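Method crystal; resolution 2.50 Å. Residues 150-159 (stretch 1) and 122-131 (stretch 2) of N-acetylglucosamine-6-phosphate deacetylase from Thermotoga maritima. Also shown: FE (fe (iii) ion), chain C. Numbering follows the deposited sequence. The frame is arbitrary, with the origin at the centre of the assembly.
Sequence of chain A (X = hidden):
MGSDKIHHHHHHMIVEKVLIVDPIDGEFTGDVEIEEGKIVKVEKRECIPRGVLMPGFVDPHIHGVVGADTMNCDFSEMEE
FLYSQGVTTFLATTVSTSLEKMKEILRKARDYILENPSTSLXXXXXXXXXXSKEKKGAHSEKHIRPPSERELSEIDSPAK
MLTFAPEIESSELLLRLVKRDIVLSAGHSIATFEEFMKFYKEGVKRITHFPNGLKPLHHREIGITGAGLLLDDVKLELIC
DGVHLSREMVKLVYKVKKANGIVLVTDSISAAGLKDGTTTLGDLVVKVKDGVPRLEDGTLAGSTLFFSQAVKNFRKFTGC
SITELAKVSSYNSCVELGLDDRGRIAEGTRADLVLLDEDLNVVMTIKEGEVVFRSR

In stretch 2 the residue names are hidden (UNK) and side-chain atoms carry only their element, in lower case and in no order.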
# COMPACT_ATOMS: atom_id res chain seq x y z
N ARG A 150 28.61 -24.19 10.38
CA ARG A 150 28.46 -25.25 11.37
C ARG A 150 26.99 -25.52 11.68
O ARG A 150 26.59 -26.67 11.88
CB ARG A 150 29.19 -24.85 12.66
CG ARG A 150 29.00 -25.79 13.87
CD ARG A 150 29.72 -25.20 15.11
NE ARG A 150 31.08 -24.78 14.76
CZ ARG A 150 31.95 -24.17 15.59
NH1 ARG A 150 31.62 -23.89 16.85
NH2 ARG A 150 33.17 -23.84 15.14
N GLU A 151 26.17 -24.48 11.74
CA GLU A 151 24.75 -24.70 12.03
C GLU A 151 23.99 -25.07 10.76
O GLU A 151 23.09 -25.90 10.79
CB GLU A 151 24.13 -23.47 12.70
CG GLU A 151 24.57 -23.30 14.13
CD GLU A 151 23.97 -22.06 14.78
OE1 GLU A 151 22.74 -22.06 15.05
OE2 GLU A 151 24.73 -21.10 15.01
N LEU A 152 24.35 -24.46 9.65
CA LEU A 152 23.66 -24.75 8.43
C LEU A 152 23.57 -26.26 8.23
O LEU A 152 22.59 -26.77 7.68
CB LEU A 152 24.40 -24.12 7.26
CG LEU A 152 23.57 -24.12 5.98
CD1 LEU A 152 22.49 -23.00 6.11
CD2 LEU A 152 24.46 -23.90 4.74
N SER A 153 24.59 -26.98 8.69
CA SER A 153 24.62 -28.44 8.53
C SER A 153 23.62 -29.22 9.37
O SER A 153 23.43 -30.41 9.15
CB SER A 153 26.04 -28.98 8.81
OG SER A 153 26.27 -29.18 10.20
N GLU A 154 23.00 -28.59 10.35
CA GLU A 154 22.02 -29.28 11.17
C GLU A 154 20.58 -29.00 10.71
O GLU A 154 19.64 -29.58 11.24
CB GLU A 154 22.16 -28.87 12.63
CG GLU A 154 23.48 -29.22 13.27
CD GLU A 154 23.75 -30.71 13.26
OE1 GLU A 154 24.90 -31.08 13.00
OE2 GLU A 154 22.82 -31.51 13.53
N ILE A 155 20.40 -28.14 9.71
CA ILE A 155 19.06 -27.79 9.24
C ILE A 155 18.67 -28.54 7.99
O ILE A 155 19.21 -28.30 6.91
CB ILE A 155 18.94 -26.29 8.96
CG1 ILE A 155 19.29 -25.49 10.22
CG2 ILE A 155 17.55 -25.97 8.50
CD1 ILE A 155 19.33 -23.95 10.01
N ASP A 156 17.70 -29.44 8.13
CA ASP A 156 17.23 -30.24 7.02
C ASP A 156 15.91 -30.90 7.45
O ASP A 156 15.39 -30.61 8.53
CB ASP A 156 18.29 -31.32 6.69
CG ASP A 156 18.14 -31.92 5.29
OD1 ASP A 156 19.09 -32.61 4.84
OD2 ASP A 156 17.08 -31.72 4.63
N SER A 157 15.38 -31.79 6.62
CA SER A 157 14.13 -32.46 6.95
C SER A 157 14.29 -32.91 8.38
O SER A 157 15.33 -33.46 8.73
CB SER A 157 13.90 -33.64 6.01
OG SER A 157 12.53 -33.98 5.94
N PRO A 158 13.25 -32.76 9.21
CA PRO A 158 11.94 -32.19 8.86
C PRO A 158 11.72 -30.66 8.91
O PRO A 158 10.60 -30.21 9.09
CB PRO A 158 11.00 -32.94 9.79
CG PRO A 158 11.80 -33.03 11.04
CD PRO A 158 13.21 -33.39 10.54
N ALA A 159 12.77 -29.86 8.76
CA ALA A 159 12.55 -28.42 8.72
C ALA A 159 11.83 -28.21 7.38
O ALA A 159 12.16 -28.85 6.38
CB ALA A 159 13.87 -27.67 8.72
N UNK A 122 3.51 -31.41 8.92
CA UNK A 122 4.35 -31.43 7.74
C UNK A 122 5.80 -31.32 8.16
O UNK A 122 6.69 -31.84 7.52
c UNK A 122 4.22 -30.29 5.33
c UNK A 122 4.97 -29.05 4.88
c UNK A 122 4.92 -31.55 4.90
c UNK A 122 4.03 -30.24 6.86
N UNK A 123 6.04 -30.63 9.26
CA UNK A 123 7.39 -30.48 9.72
C UNK A 123 7.55 -29.35 10.72
O UNK A 123 6.64 -29.04 11.50
N UNK A 124 8.72 -28.71 10.64
CA UNK A 124 9.04 -27.66 11.57
C UNK A 124 9.36 -26.35 10.90
O UNK A 124 10.09 -26.31 9.91
c UNK A 124 10.22 -28.10 12.45
c UNK A 124 10.77 -26.91 13.26
c UNK A 124 9.75 -29.22 13.37
N UNK A 125 8.80 -25.27 11.45
CA UNK A 125 9.06 -23.91 10.94
C UNK A 125 9.98 -23.28 11.97
O UNK A 125 9.61 -23.08 13.15
n UNK A 125 6.91 -20.81 10.20
c UNK A 125 7.76 -23.11 10.81
n UNK A 125 8.70 -19.64 10.04
c UNK A 125 9.09 -20.92 10.35
c UNK A 125 7.96 -21.67 10.46
c UNK A 125 7.38 -19.60 9.96
N UNK A 126 11.20 -23.01 11.51
CA UNK A 126 12.22 -22.43 12.35
C UNK A 126 12.19 -20.90 12.25
O UNK A 126 12.75 -20.31 11.31
c UNK A 126 13.61 -22.99 11.96
c UNK A 126 15.18 -24.85 11.38
c UNK A 126 13.87 -24.50 12.06
c UNK A 126 13.94 -24.93 13.50
N UNK A 127 11.50 -20.29 13.21
CA UNK A 127 11.38 -18.85 13.30
C UNK A 127 12.53 -18.40 14.19
O UNK A 127 12.48 -18.57 15.40
c UNK A 127 8.69 -16.40 14.60
c UNK A 127 10.06 -18.43 13.94
o UNK A 127 9.00 -15.31 15.11
o UNK A 127 7.63 -16.99 14.90
c UNK A 127 9.64 -16.99 13.60
N UNK A 128 13.55 -17.83 13.59
CA UNK A 128 14.70 -17.44 14.37
C UNK A 128 15.60 -18.66 14.29
O UNK A 128 15.17 -19.70 13.81
N UNK A 129 16.84 -18.60 14.80
CA UNK A 129 17.47 -17.47 15.48
C UNK A 129 18.23 -16.48 14.58
O UNK A 129 18.86 -15.56 15.10
c UNK A 129 18.41 -18.17 16.45
c UNK A 129 17.72 -19.78 14.79
c UNK A 129 18.96 -19.30 15.55
N UNK A 130 18.18 -16.67 13.27
CA UNK A 130 18.89 -15.76 12.37
C UNK A 130 18.08 -14.49 12.03
O UNK A 130 17.80 -14.16 10.87
c UNK A 130 19.29 -16.50 11.11
c UNK A 130 19.67 -20.28 11.37
c UNK A 130 21.00 -17.99 12.22
c UNK A 130 20.80 -20.38 12.17
c UNK A 130 19.21 -19.02 11.00
c UNK A 130 21.48 -19.24 12.59
o UNK A 130 21.21 -21.63 12.60
c UNK A 130 19.85 -17.86 11.42
N UNK A 131 17.73 -13.75 13.07
CA UNK A 131 16.97 -12.56 12.86
C UNK A 131 17.67 -11.34 13.39
O UNK A 131 18.78 -11.42 13.92
c UNK A 131 15.55 -12.70 13.48
c UNK A 131 15.64 -13.05 14.97
c UNK A 131 14.26 -13.25 15.64
c UNK A 131 14.78 -13.75 12.70
FE FE C . 7.71 -13.54 15.28

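Position 122 carries four side-chain carbons, forked at the second, and they do not reach stretch 1; this is the pattern of leucine. Leu122 points sideways and adds almost nothing to the contact; an apolar side chain suits a site that is only partly exposed and offers it no polar partner on stretch 1.

Position 123 has no side-chain atoms, and its CA lies 3.3 Å from Pro158 O, a CA-H...O contact. It is therefore glycine. A CB on Gly123 would sit 2.4 Å from Pro158 O, a clash, and would also be jammed against the carbonyl O of the preceding residue; the backbone angles alone call for glycine.

At position 124 one carbon carries two more, three in all. The backbone does the pairing: N of 124 donates a hydrogen bond to Pro158 O at 2.9 Å, and O of 124 receives a CA-H...O contact from Ala159 CA at 3.5 Å. This is valine. Beta-branched residues are well suited to extended backbone, and the side chains of Val124 and Ala159 share one face of the sheet.

Position 125 shows one carbon followed by a five-membered ring of three carbons and two nitrogens, with no contact to stretch 1, so it is histidine. His125 points away from stretch 1, and both ring nitrogens are hydrogen-bonded elsewhere in the structure, which makes a polar ring acceptable in a buried place.

Position 126 again has four carbons forked at the second. One terminal carbon lies 3.9 Å from Ile155 CG2 and 4.1 Å from Ala159 CB. It is leucine, directed toward stretch 1; the carbon is CD1 of Leu126, so an apolar branched side chain packs against both.

At position 127 three carbons form a chain whose third carries two oxygens, one of them 2.2 Å from FE; this is glutamate. Glu127 OE2 is that ligand, a carboxylate suited to iron(III), and the side chain is out of reach of stretch 1.

Position 128 lacks side-chain atoms: glycine. With phi near 92° and psi near 173°, a CB on Gly128 would be jammed against the preceding carbonyl O.

Position 129 has three carbons closing a ring onto the backbone N, hence proline. A cis peptide bond precedes Pro129, a geometry that proline tolerates better than other residues.

Position 130 bears one carbon, then a six-carbon ring with one oxygen, which lies 2.9 Å from Glu151 OE1; a ring carbon meets Ile155 CD1 at 3.9 Å. This is tyrosine. Tyr130 OH donates a hydrogen bond to Glu151 OE1, and CE2 is the carbon at Ile155, both partners lying at the ring edge. Tyrosine suits the place by joining an apolar edge to a hydroxyl that reaches Glu151.

Position 131 has four carbons, forked at the first with one arm two carbons long: isoleucine. Ile131 is out of reach of stretch 1, and its apolar side chain suits a buried site.

The contact thus combines a parallel bridge between Ala159 and Val124, an apolar cluster in which Ile155 touches both Leu126 and Tyr130, and the buried hydroxyl-carboxylate bond from Tyr130 to Glu151.

Stretch 2, residues 122-131: LGVHLEGPYI
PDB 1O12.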